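Local coordinates for protein fatty acid CoA ligase (Marinactinospora thermotolerans, PDB 6SQ8) that is an AMP-binding enzyme of the ANL superfamily, with a large N-terminal and a small C-terminal family region, and binds adenosine monophosphate, at residues Trp249-Ala254 and Pro279-Ala284; Val270-Ala275 and Asp311-Arg316; Leu293-Gly298 and Thr320-Pro325; Ala303-Leu308 and Pro327-Glu332. All coordinates share one frame; numbering follows the deposited sequence.

Interaction 1: Trp249-Ala254 and Pro279-Ala284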
# COMPACT_ATOMS: atom_id res chain seq x y z
N TRP A 249 9.33 5.87 6.46
CA TRP A 249 10.08 6.69 5.52
C TRP A 249 9.77 8.17 5.75
O TRP A 249 10.64 9.02 5.63
CB TRP A 249 9.81 6.29 4.06
CG TRP A 249 10.09 4.86 3.72
CD1 TRP A 249 10.61 3.90 4.54
CD2 TRP A 249 9.86 4.23 2.45
NE1 TRP A 249 10.71 2.71 3.87
CE2 TRP A 249 10.27 2.88 2.58
CE3 TRP A 249 9.35 4.66 1.22
CZ2 TRP A 249 10.18 1.97 1.53
CZ3 TRP A 249 9.27 3.76 0.19
CH2 TRP A 249 9.67 2.43 0.34
N LEU A 250 8.50 8.47 6.03
CA LEU A 250 8.12 9.81 6.35
C LEU A 250 8.98 10.29 7.51
O LEU A 250 9.59 11.35 7.43
CB LEU A 250 6.65 9.86 6.76
CG LEU A 250 6.19 11.22 7.26
CD1 LEU A 250 6.34 12.28 6.18
CD2 LEU A 250 4.77 11.16 7.76
N TYR A 251 9.02 9.50 8.58
CA TYR A 251 9.74 9.91 9.79
C TYR A 251 11.22 10.13 9.44
O TYR A 251 11.78 11.15 9.83
CB TYR A 251 9.54 8.93 10.96
CG TYR A 251 8.15 8.39 11.17
CD1 TYR A 251 7.01 9.16 11.00
CD2 TYR A 251 7.99 7.07 11.56
CE1 TYR A 251 5.74 8.62 11.19
CE2 TYR A 251 6.73 6.52 11.77
CZ TYR A 251 5.60 7.30 11.58
OH TYR A 251 4.38 6.71 11.78
N GLN A 252 11.83 9.20 8.69
CA GLN A 252 13.24 9.32 8.30
C GLN A 252 13.48 10.59 7.49
O GLN A 252 14.50 11.25 7.67
CB GLN A 252 13.69 8.12 7.48
CG GLN A 252 13.96 6.88 8.31
CD GLN A 252 14.31 5.70 7.43
OE1 GLN A 252 13.64 4.68 7.48
NE2 GLN A 252 15.36 5.86 6.64
N LEU A 253 12.57 10.92 6.59
CA LEU A 253 12.72 12.09 5.73
C LEU A 253 12.59 13.37 6.58
O LEU A 253 13.42 14.26 6.49
CB LEU A 253 11.65 12.04 4.64
CG LEU A 253 11.79 13.06 3.51
CD1 LEU A 253 13.03 12.82 2.70
CD2 LEU A 253 10.58 12.96 2.60
N ALA A 254 11.54 13.42 7.40
CA ALA A 254 11.21 14.61 8.20
C ALA A 254 12.31 14.93 9.23
O ALA A 254 12.57 16.08 9.55
CB ALA A 254 9.88 14.40 8.87
N PRO A 279 1.42 8.67 16.06
CA PRO A 279 0.92 10.05 16.12
C PRO A 279 1.96 11.12 16.44
O PRO A 279 1.94 12.17 15.82
CB PRO A 279 -0.13 9.99 17.24
CG PRO A 279 -0.68 8.60 17.10
CD PRO A 279 0.53 7.74 16.77
N SER A 280 2.85 10.84 17.38
CA SER A 280 3.85 11.81 17.84
C SER A 280 4.87 12.06 16.73
O SER A 280 5.41 13.17 16.61
CB SER A 280 4.52 11.36 19.12
OG SER A 280 5.22 10.14 18.94
N ARG A 281 5.14 11.03 15.91
CA ARG A 281 6.15 11.11 14.88
C ARG A 281 5.56 11.86 13.67
O ARG A 281 6.27 12.58 12.94
CB ARG A 281 6.69 9.71 14.59
CG ARG A 281 8.21 9.67 14.60
CD ARG A 281 8.81 8.64 15.55
NE ARG A 281 9.32 7.40 14.93
CZ ARG A 281 10.54 7.22 14.37
NH1 ARG A 281 11.32 8.25 14.08
NH2 ARG A 281 10.96 5.99 14.09
N VAL A 282 4.25 11.69 13.48
CA VAL A 282 3.48 12.38 12.45
C VAL A 282 3.43 13.86 12.81
O VAL A 282 3.69 14.72 11.96
CB VAL A 282 2.08 11.77 12.33
CG1 VAL A 282 1.11 12.66 11.55
CG2 VAL A 282 2.15 10.37 11.72
N ALA A 283 3.08 14.16 14.07
CA ALA A 283 3.03 15.54 14.54
C ALA A 283 4.37 16.24 14.24
O ALA A 283 4.40 17.37 13.78
CB ALA A 283 2.69 15.59 16.02
N ALA A 284 5.47 15.53 14.51
CA ALA A 284 6.80 16.06 14.29
C ALA A 284 7.00 16.31 12.80
O ALA A 284 7.53 17.34 12.42
CB ALA A 284 7.85 15.12 14.81
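Tyr251 and Arg281 are the main partners where helix 247-255 packs against helix 279-289, the helices before and after strand 269-273 in the chain, both of which pack on Tyr272 in the alpha/beta core of the AMP-binding fold; the pair illustrates how an arginine can lie over an aromatic ring with its aliphatic part. Along the first helix, Leu250 points at the partner helix and packs on Ala285 and Met289. Tyr251 follows, with CG beside the backbone N (chi1 -42°), which lays the ring against the neighbouring helix. Arg281 CB sits over one face in a CH-pi contact, 3.7 Å from the centroid of the Tyr251 ring and 15° off its normal. The arginine then bends at chi2 and chi3, bringing its guanidinium past CD2 with the two planes 30° apart. Its NH1 continues to a salt bridge with Glu255, while the hydroxyl of Tyr251 is hydrogen-bonded to Val278 N, which gives each polar end a partner. One turn on, Ala254 also has its CB directed at the second helix and touches Ala285. Val282 approaches the tyrosine from another quarter: its CG2 lies at the ring edge, 4.0 Å from Tyr251 CE1.

Interaction 2: Val270-Ala275 and Asp311-Arg316. With AMP (adenosine monophosphate), chain G; EQ2 (1-ethanoyl-9~{H}-pyrido[3,4-b]indole-3-carboxylic acid), chain F.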
# COMPACT_ATOMS: atom_id res chain seq x y z
N VAL A 270 2.83 15.29 0.39
CA VAL A 270 3.64 14.22 0.87
C VAL A 270 2.69 13.16 1.42
O VAL A 270 2.11 13.34 2.46
CB VAL A 270 4.65 14.67 1.94
CG1 VAL A 270 5.39 13.49 2.55
CG2 VAL A 270 5.65 15.66 1.37
N VAL A 271 2.53 12.08 0.66
CA VAL A 271 1.53 11.09 0.93
C VAL A 271 2.18 9.92 1.64
O VAL A 271 3.22 9.43 1.21
CB VAL A 271 0.83 10.63 -0.36
CG1 VAL A 271 -0.36 9.73 -0.06
CG2 VAL A 271 0.39 11.83 -1.20
N TYR A 272 1.54 9.45 2.70
CA TYR A 272 2.06 8.31 3.43
C TYR A 272 0.89 7.44 3.88
O TYR A 272 -0.22 7.92 4.04
CB TYR A 272 2.95 8.78 4.59
CG TYR A 272 2.18 9.38 5.74
CD1 TYR A 272 1.74 10.70 5.69
CD2 TYR A 272 1.86 8.63 6.86
CE1 TYR A 272 1.00 11.24 6.73
CE2 TYR A 272 1.13 9.17 7.91
CZ TYR A 272 0.70 10.48 7.85
OH TYR A 272 -0.03 10.99 8.88
N GLY A 273 1.16 6.15 4.05
CA GLY A 273 0.16 5.21 4.52
C GLY A 273 0.62 3.78 4.27
O GLY A 273 1.75 3.56 3.80
N GLY A 274 -0.25 2.82 4.56
CA GLY A 274 0.04 1.44 4.32
C GLY A 274 0.33 0.68 5.61
O GLY A 274 0.40 -0.54 5.64
N ALA A 275 0.45 1.43 6.70
CA ALA A 275 0.78 0.91 8.02
C ALA A 275 0.31 1.91 9.07
O ALA A 275 0.18 3.10 8.77
CB ALA A 275 2.28 0.66 8.09
N ASP A 311 -4.47 20.03 6.47
CA ASP A 311 -5.14 20.87 7.48
C ASP A 311 -5.66 19.98 8.62
O ASP A 311 -5.67 20.43 9.75
CB ASP A 311 -6.30 21.69 6.90
CG ASP A 311 -5.92 22.79 5.93
OD1 ASP A 311 -4.72 23.12 5.83
OD2 ASP A 311 -6.85 23.30 5.28
N ASP A 312 -6.08 18.75 8.31
CA ASP A 312 -6.47 17.78 9.34
C ASP A 312 -5.29 17.50 10.29
O ASP A 312 -5.49 17.31 11.47
CB ASP A 312 -6.94 16.44 8.75
CG ASP A 312 -8.22 16.47 7.93
OD1 ASP A 312 -9.09 17.29 8.25
OD2 ASP A 312 -8.35 15.63 6.99
N HIS A 313 -4.06 17.47 9.75
CA HIS A 313 -2.83 17.16 10.50
C HIS A 313 -2.46 18.28 11.49
O HIS A 313 -1.52 18.15 12.27
CB HIS A 313 -1.65 16.97 9.54
CG HIS A 313 -1.48 15.61 8.97
ND1 HIS A 313 -2.17 15.18 7.87
CD2 HIS A 313 -0.65 14.60 9.33
CE1 HIS A 313 -1.79 13.95 7.58
NE2 HIS A 313 -0.87 13.57 8.46
N ALA A 314 -3.17 19.41 11.43
CA ALA A 314 -2.91 20.54 12.29
C ALA A 314 -3.87 20.52 13.49
O ALA A 314 -3.96 21.50 14.20
CB ALA A 314 -3.04 21.82 11.49
N ARG A 315 -4.60 19.43 13.70
CA ARG A 315 -5.39 19.20 14.91
C ARG A 315 -4.84 17.95 15.61
O ARG A 315 -4.91 16.87 15.06
CB ARG A 315 -6.87 19.01 14.56
CG ARG A 315 -7.49 20.03 13.60
CD ARG A 315 -7.95 21.35 14.19
NE ARG A 315 -8.95 21.24 15.25
CZ ARG A 315 -9.73 22.23 15.68
NH1 ARG A 315 -9.73 23.41 15.05
NH2 ARG A 315 -10.51 22.03 16.73
N ARG A 316 -4.29 18.10 16.82
CA ARG A 316 -3.69 16.96 17.57
C ARG A 316 -4.69 15.79 17.61
O ARG A 316 -4.28 14.63 17.44
CB ARG A 316 -3.24 17.37 18.99
P AMP G . -3.39 -5.37 3.54
O1P AMP G . -3.86 -4.76 2.25
O2P AMP G . -4.33 -6.44 4.12
O3P AMP G . -1.94 -5.79 3.45
O5' AMP G . -3.41 -4.09 4.57
C5' AMP G . -4.57 -3.45 5.13
C4' AMP G . -4.38 -3.05 6.59
O4' AMP G . -3.27 -2.19 6.79
C3' AMP G . -5.54 -2.26 7.11
O3' AMP G . -6.41 -3.21 7.66
C2' AMP G . -5.00 -1.27 8.14
O2' AMP G . -5.05 -1.67 9.53
C1' AMP G . -3.55 -1.13 7.71
N9 AMP G . -3.37 0.21 7.09
C8 AMP G . -3.20 0.51 5.78
N7 AMP G . -3.07 1.86 5.62
C5 AMP G . -3.17 2.42 6.84
C6 AMP G . -3.13 3.80 7.39
N6 AMP G . -2.95 4.86 6.60
N1 AMP G . -3.28 3.94 8.73
C2 AMP G . -3.46 2.86 9.54
N3 AMP G . -3.51 1.58 9.12
C4 AMP G . -3.37 1.32 7.81
C1 EQ2 F . -4.03 4.09 -0.06
C2 EQ2 F . -3.26 3.04 0.67
O1 EQ2 F . -2.50 3.37 1.55
C3 EQ2 F . -3.40 1.60 0.26
N1 EQ2 F . -2.98 0.69 1.15
C4 EQ2 F . -3.05 -0.62 0.85
C5 EQ2 F . -2.52 -1.60 1.88
O2 EQ2 F . -2.11 -1.15 2.97
O3 EQ2 F . -2.50 -2.79 1.53
C6 EQ2 F . -3.54 -1.09 -0.36
C7 EQ2 F . -3.99 -0.17 -1.29
C8 EQ2 F . -4.56 -0.27 -2.61
C9 EQ2 F . -4.88 -1.32 -3.47
C10 EQ2 F . -5.44 -1.03 -4.69
C11 EQ2 F . -5.68 0.28 -5.09
C12 EQ2 F . -5.38 1.34 -4.26
C13 EQ2 F . -4.82 1.05 -3.02
N2 EQ2 F . -4.42 1.92 -2.03
C14 EQ2 F . -3.92 1.20 -0.98
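A single hydrogen bond between two buried aromatic side chains makes up this contact: Tyr272 OH and His313 NE2 lie 2.7 Å apart, and no other residues of the two segments touch. The pair belongs to a longer chain of bonds, of which it is the central link. Tyr272 leaves strand 269-273 with CG lodged between its backbone N and carbonyl carbon (chi1 73°), a torsion that swings the ring across to the loop following strand 303-308. His313 comes from the opposite direction, out of the short 3-10 turn at 312-313. Each ring meets the other in its own plane, at the edge; the centroids stand 5.7 Å apart and the planes are inclined by 63°, so there is no stacking. Val282 of helix 279-289 packs on both side chains and Leu293 lies against both as well.

Farther along the segment, the backbone passes along adenosine monophosphate: Gly274 N is 3.2 Å from N7 of the nucleotide, and Ala275 O lies 3.6 Å from its N1. Gly274 CA also approaches O2 of 1-ethanoyl-9H-pyrido[3,4-b]indole-3-carboxylic acid at 3.6 Å. Further bonds anchor the polar pair, since His313 ND1 is held by Thr309 O and Tyr272 OH has a second partner in Gln295 NE2. Two bonds therefore grip the phenol oxygen and two hold the imidazole, fixing the rotation of its ring, and the arrangement is consistent with a second-shell role for the tyrosine, probably orienting Gln295, itself a direct partner of the nucleotide.

Interaction 3: Leu293-Gly298 and Thr320-Pro325. With AMP (adenosine monophosphate), chain G; EQ2 (1-ethanoyl-9~{H}-pyrido[3,4-b]indole-3-carboxylic acid), chain F.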
# COMPACT_ATOMS: atom_id res chain seq x y z
N LEU A 293 1.38 17.39 4.25
CA LEU A 293 1.25 16.03 4.73
C LEU A 293 -0.17 15.54 4.48
O LEU A 293 -1.13 16.19 4.86
CB LEU A 293 1.57 15.97 6.23
CG LEU A 293 2.62 14.94 6.60
CD1 LEU A 293 3.94 15.30 5.98
CD2 LEU A 293 2.77 14.83 8.09
N MET A 294 -0.28 14.37 3.85
CA MET A 294 -1.53 13.68 3.66
C MET A 294 -1.34 12.18 3.94
O MET A 294 -0.44 11.54 3.37
CB MET A 294 -2.04 13.86 2.23
CG MET A 294 -3.23 12.98 1.90
SD MET A 294 -4.04 13.40 0.35
CE MET A 294 -5.09 14.75 0.87
N GLN A 295 -2.23 11.62 4.76
CA GLN A 295 -2.27 10.21 5.01
C GLN A 295 -3.33 9.58 4.08
O GLN A 295 -4.31 10.23 3.73
CB GLN A 295 -2.55 9.95 6.49
CG GLN A 295 -2.09 8.58 6.97
CD GLN A 295 -2.57 8.27 8.36
OE1 GLN A 295 -3.50 7.49 8.51
NE2 GLN A 295 -1.98 8.91 9.37
N ASN A 296 -3.07 8.33 3.67
CA ASN A 296 -3.97 7.51 2.88
C ASN A 296 -4.20 6.21 3.66
O ASN A 296 -3.26 5.64 4.21
CB ASN A 296 -3.40 7.20 1.49
CG ASN A 296 -3.63 8.28 0.45
OD1 ASN A 296 -4.08 9.39 0.76
ND2 ASN A 296 -3.30 7.97 -0.80
N TYR A 297 -5.45 5.75 3.68
CA TYR A 297 -5.82 4.45 4.21
C TYR A 297 -6.54 3.67 3.11
O TYR A 297 -7.46 4.17 2.47
CB TYR A 297 -6.70 4.63 5.45
CG TYR A 297 -7.54 3.45 5.87
CD1 TYR A 297 -6.98 2.20 6.07
CD2 TYR A 297 -8.91 3.59 6.11
CE1 TYR A 297 -7.74 1.12 6.50
CE2 TYR A 297 -9.68 2.53 6.54
CZ TYR A 297 -9.10 1.29 6.74
OH TYR A 297 -9.86 0.25 7.15
N GLY A 298 -6.08 2.45 2.90
CA GLY A 298 -6.74 1.48 2.05
C GLY A 298 -6.37 0.07 2.46
O GLY A 298 -5.62 -0.12 3.42
N THR A 320 -4.65 10.49 15.37
CA THR A 320 -4.95 9.07 15.52
C THR A 320 -5.96 8.61 14.46
O THR A 320 -6.45 7.48 14.54
CB THR A 320 -5.49 8.77 16.91
OG1 THR A 320 -6.62 9.61 17.19
CG2 THR A 320 -4.42 8.95 17.97
N ALA A 321 -6.25 9.47 13.47
CA ALA A 321 -7.27 9.22 12.48
C ALA A 321 -6.66 8.92 11.11
O ALA A 321 -5.52 9.26 10.83
CB ALA A 321 -8.18 10.41 12.38
N VAL A 322 -7.48 8.27 10.27
CA VAL A 322 -7.15 7.97 8.88
C VAL A 322 -7.79 9.04 8.00
O VAL A 322 -7.35 9.25 6.86
CB VAL A 322 -7.62 6.56 8.47
CG1 VAL A 322 -6.77 5.49 9.13
CG2 VAL A 322 -9.09 6.32 8.77
N GLY A 323 -8.82 9.69 8.54
CA GLY A 323 -9.43 10.85 7.94
C GLY A 323 -10.88 10.61 7.59
O GLY A 323 -11.50 9.66 8.06
N ARG A 324 -11.41 11.51 6.75
CA ARG A 324 -12.74 11.37 6.20
C ARG A 324 -12.69 10.35 5.07
O ARG A 324 -11.72 10.28 4.34
CB ARG A 324 -13.26 12.72 5.72
CG ARG A 324 -13.78 13.64 6.82
CD ARG A 324 -14.81 14.63 6.32
NE ARG A 324 -15.20 15.56 7.37
CZ ARG A 324 -14.52 16.66 7.69
NH1 ARG A 324 -13.37 16.94 7.09
NH2 ARG A 324 -14.97 17.48 8.63
N PRO A 325 -13.73 9.50 4.90
CA PRO A 325 -13.81 8.63 3.73
C PRO A 325 -13.77 9.46 2.44
O PRO A 325 -14.24 10.59 2.42
CB PRO A 325 -15.17 7.93 3.86
CG PRO A 325 -15.46 8.00 5.34
CD PRO A 325 -14.88 9.33 5.79
P AMP G . -3.39 -5.37 3.54
O1P AMP G . -3.86 -4.76 2.25
O2P AMP G . -4.33 -6.44 4.12
O3P AMP G . -1.94 -5.79 3.45
O5' AMP G . -3.41 -4.09 4.57
C5' AMP G . -4.57 -3.45 5.13
C4' AMP G . -4.38 -3.05 6.59
O4' AMP G . -3.27 -2.19 6.79
C3' AMP G . -5.54 -2.26 7.11
O3' AMP G . -6.41 -3.21 7.66
C2' AMP G . -5.00 -1.27 8.14
O2' AMP G . -5.05 -1.67 9.53
C1' AMP G . -3.55 -1.13 7.71
N9 AMP G . -3.37 0.21 7.09
C8 AMP G . -3.20 0.51 5.78
N7 AMP G . -3.07 1.86 5.62
C5 AMP G . -3.17 2.42 6.84
C6 AMP G . -3.13 3.80 7.39
N6 AMP G . -2.95 4.86 6.60
N1 AMP G . -3.28 3.94 8.73
C2 AMP G . -3.46 2.86 9.54
N3 AMP G . -3.51 1.58 9.12
C4 AMP G . -3.37 1.32 7.81
C1 EQ2 F . -4.03 4.09 -0.06
C2 EQ2 F . -3.26 3.04 0.67
O1 EQ2 F . -2.50 3.37 1.55
C3 EQ2 F . -3.40 1.60 0.26
N1 EQ2 F . -2.98 0.69 1.15
C4 EQ2 F . -3.05 -0.62 0.85
C5 EQ2 F . -2.52 -1.60 1.88
O2 EQ2 F . -2.11 -1.15 2.97
O3 EQ2 F . -2.50 -2.79 1.53
C6 EQ2 F . -3.54 -1.09 -0.36
C7 EQ2 F . -3.99 -0.17 -1.29
C8 EQ2 F . -4.56 -0.27 -2.61
C9 EQ2 F . -4.88 -1.32 -3.47
C10 EQ2 F . -5.44 -1.03 -4.69
C11 EQ2 F . -5.68 0.28 -5.09
C12 EQ2 F . -5.38 1.34 -4.26
C13 EQ2 F . -4.82 1.05 -3.02
N2 EQ2 F . -4.42 1.92 -2.03
C14 EQ2 F . -3.92 1.20 -0.98
O HOH W 1 -3.29 8.44 12.19
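Tyr297 and Gln295 both carry CG anti to the backbone N (chi1 161° and -157°), and this torsion sends the two side chains from one face of strand 293-299 onto Ala321 and Val322. No hydrogen bond joins the two segments directly: strand 293-298 and the weakly bonded strand 321-323 run at 90° to each other, with axes 6.6 Å apart at closest approach. Tyr297 CB meets Val322 CB at 3.7 Å, and Val322 CG2 reaches CD2 of the ring obliquely. Adenosine monophosphate also borders this pair, its N7 at the edge of the tyrosine ring and its N1 lying 3.8 Å from Val322 CG1.

Gln295, extended beyond CG, divides its amide between nucleotide and protein. OE1 accepts a hydrogen bond from N6 of adenosine monophosphate at 3.3 Å, while NE2, whose other partner is Tyr272, donates at 3.1 Å to a water that in turn donates to Ala321 O. The adenine amino group also donates to Asn296 O, in a bond modelled too short for its length to be trusted. Tyr297 OH is hydrogen-bonded to Asp380, another ligand-binding residue.

In the sheet, strand 293-299 runs between parallel 269-273 and antiparallel 303-308; helix 175-189 covers Met294 and Asn296, whereas strand 390-395 adds Leu392 to Tyr297 and Leu390 to Val322.

Interaction 4: Ala303-Leu308 and Pro327-Glu332. With EQ2 (1-ethanoyl-9~{H}-pyrido[3,4-b]indole-3-carboxylic acid), chain F.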
# COMPACT_ATOMS: atom_id res chain seq x y z
N ALA A 303 -9.06 -1.20 -1.97
CA ALA A 303 -8.33 -0.07 -2.51
C ALA A 303 -8.46 1.15 -1.56
O ALA A 303 -8.54 0.98 -0.34
CB ALA A 303 -8.82 0.22 -3.91
N PHE A 304 -8.49 2.37 -2.12
CA PHE A 304 -8.54 3.61 -1.36
C PHE A 304 -9.83 3.71 -0.53
O PHE A 304 -10.91 3.47 -1.06
CB PHE A 304 -8.48 4.81 -2.30
CG PHE A 304 -7.17 5.01 -3.02
CD1 PHE A 304 -5.99 5.17 -2.32
CD2 PHE A 304 -7.13 5.10 -4.40
CE1 PHE A 304 -4.79 5.37 -2.98
CE2 PHE A 304 -5.93 5.32 -5.06
CZ PHE A 304 -4.76 5.45 -4.34
N ILE A 305 -9.70 4.10 0.75
CA ILE A 305 -10.86 4.29 1.62
C ILE A 305 -10.94 5.73 2.15
O ILE A 305 -11.99 6.37 2.05
CB ILE A 305 -10.86 3.28 2.78
CG1 ILE A 305 -10.93 1.84 2.27
CG2 ILE A 305 -12.00 3.60 3.74
CD1 ILE A 305 -10.74 0.81 3.37
N ALA A 306 -9.86 6.22 2.76
CA ALA A 306 -9.90 7.53 3.42
C ALA A 306 -8.55 8.24 3.32
O ALA A 306 -7.53 7.62 3.04
CB ALA A 306 -10.29 7.35 4.86
N ALA A 307 -8.59 9.55 3.54
CA ALA A 307 -7.40 10.36 3.58
C ALA A 307 -7.51 11.43 4.67
O ALA A 307 -8.58 11.89 5.00
CB ALA A 307 -7.12 10.97 2.23
N LEU A 308 -6.36 11.79 5.23
CA LEU A 308 -6.20 12.82 6.23
C LEU A 308 -5.41 13.95 5.57
O LEU A 308 -4.27 13.73 5.14
CB LEU A 308 -5.45 12.21 7.42
CG LEU A 308 -5.42 13.05 8.70
CD1 LEU A 308 -6.77 13.05 9.39
CD2 LEU A 308 -4.37 12.52 9.67
N PRO A 327 -14.72 10.49 -1.54
CA PRO A 327 -15.98 10.55 -2.28
C PRO A 327 -16.33 9.17 -2.86
O PRO A 327 -15.47 8.50 -3.45
CB PRO A 327 -15.71 11.56 -3.40
CG PRO A 327 -14.55 12.40 -2.91
CD PRO A 327 -13.74 11.46 -2.04
N HIS A 328 -17.59 8.76 -2.64
CA HIS A 328 -18.21 7.54 -3.15
C HIS A 328 -17.86 6.36 -2.26
O HIS A 328 -18.24 5.22 -2.59
CB HIS A 328 -17.89 7.27 -4.64
CG HIS A 328 -18.04 8.47 -5.52
ND1 HIS A 328 -19.27 9.01 -5.83
CD2 HIS A 328 -17.13 9.24 -6.16
CE1 HIS A 328 -19.11 10.06 -6.62
NE2 HIS A 328 -17.81 10.23 -6.82
N VAL A 329 -17.16 6.61 -1.15
CA VAL A 329 -16.80 5.56 -0.21
C VAL A 329 -17.75 5.62 0.99
O VAL A 329 -17.71 6.55 1.79
CB VAL A 329 -15.33 5.66 0.25
CG1 VAL A 329 -14.95 4.48 1.13
CG2 VAL A 329 -14.39 5.73 -0.94
N GLU A 330 -18.62 4.61 1.07
CA GLU A 330 -19.53 4.41 2.16
C GLU A 330 -18.83 3.55 3.21
O GLU A 330 -18.24 2.55 2.89
CB GLU A 330 -20.80 3.74 1.66
CG GLU A 330 -21.48 4.48 0.51
CD GLU A 330 -22.63 3.74 -0.17
OE1 GLU A 330 -23.68 3.50 0.51
OE2 GLU A 330 -22.46 3.35 -1.36
N VAL A 331 -18.89 3.98 4.48
CA VAL A 331 -18.31 3.24 5.59
C VAL A 331 -19.38 3.06 6.66
O VAL A 331 -20.08 3.99 7.01
CB VAL A 331 -17.08 3.96 6.16
CG1 VAL A 331 -16.47 3.15 7.29
CG2 VAL A 331 -16.04 4.24 5.10
N GLU A 332 -19.48 1.84 7.19
CA GLU A 332 -20.29 1.55 8.35
C GLU A 332 -19.41 0.92 9.43
O GLU A 332 -18.41 0.28 9.11
CB GLU A 332 -21.44 0.61 8.01
CG GLU A 332 -22.66 1.31 7.45
CD GLU A 332 -23.81 0.39 7.07
OE1 GLU A 332 -23.68 -0.86 7.25
OE2 GLU A 332 -24.81 0.92 6.59
C1 EQ2 F . -4.03 4.09 -0.06
C2 EQ2 F . -3.26 3.04 0.67
O1 EQ2 F . -2.50 3.37 1.55
C3 EQ2 F . -3.40 1.60 0.26
N1 EQ2 F . -2.98 0.69 1.15
C4 EQ2 F . -3.05 -0.62 0.85
C5 EQ2 F . -2.52 -1.60 1.88
O2 EQ2 F . -2.11 -1.15 2.97
O3 EQ2 F . -2.50 -2.79 1.53
C6 EQ2 F . -3.54 -1.09 -0.36
C7 EQ2 F . -3.99 -0.17 -1.29
C8 EQ2 F . -4.56 -0.27 -2.61
C9 EQ2 F . -4.88 -1.32 -3.47
C10 EQ2 F . -5.44 -1.03 -4.69
C11 EQ2 F . -5.68 0.28 -5.09
C12 EQ2 F . -5.38 1.34 -4.26
C13 EQ2 F . -4.82 1.05 -3.02
N2 EQ2 F . -4.42 1.92 -2.03
C14 EQ2 F . -3.92 1.20 -0.98
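Ile305 and Val329 bring their CA atoms to within 6.3 Å at a place where strand 303-308 carries a classic beta bulge, Ile305 and Ala306 both facing Tyr297, while segment 327-332 is still loop before its strand starts at Glu330. No hydrogen bond crosses between the two segments; branched aliphatic groups do the work. Val329 holds CG1 anti to its backbone N (chi1 -175°), and from there the methyl meets Ile305 CG2 at 4.0 Å and packs on the carbonyl atom Ile305 O at 3.6 Å. Its other branch, CG2, lies 4.2 Å from Phe304 O. The isoleucine and valine side chains cross at about a right angle, and Ile305 CG2 additionally approaches Val331 CG2 at 4.3 Å. Met355 adds a further apolar neighbour to Val329.

Phe304, by contrast, leads its ring away from this cluster. One face receives 1-ethanoyl-9H-pyrido[3,4-b]indole-3-carboxylic acid, whose C12 stands 4.0 Å above the centre of the Phe304 ring, and the Ala303 methyl group touches the same ligand.

The backbone of Ile305 finds its hydrogen bonds with Tyr297 and Leu326, so contact with Val329 and Val331 rests on van der Waals packing, without hydrogen bonds across the segments, on a strand whose neighbouring residues line the ligand pocket.

How the interactions relate
All four contacts are largely buried, but their chemistry changes across the fold. Interaction 1 joins two helices and lies beside interaction 2, with Val282 and Leu250 packed on Tyr272. Interactions 2 and 3 are the most intimately related, their centres 6 Å apart: they rest on adjacent strands, share the bond between Tyr272 and Gln295, and both border the nucleotide. Interaction 4 departs from strand 303-308, which pairs with both strands of interaction 3; it has no hydrogen bond across its segments and is mainly aliphatic. Interactions 1 and 4 each include one partly exposed residue, Arg281 and Val331. Polar pairing and water thus gather near adenosine monophosphate, whereas interaction 1 mixes aromatic packing with an arginine whose charge is balanced outside.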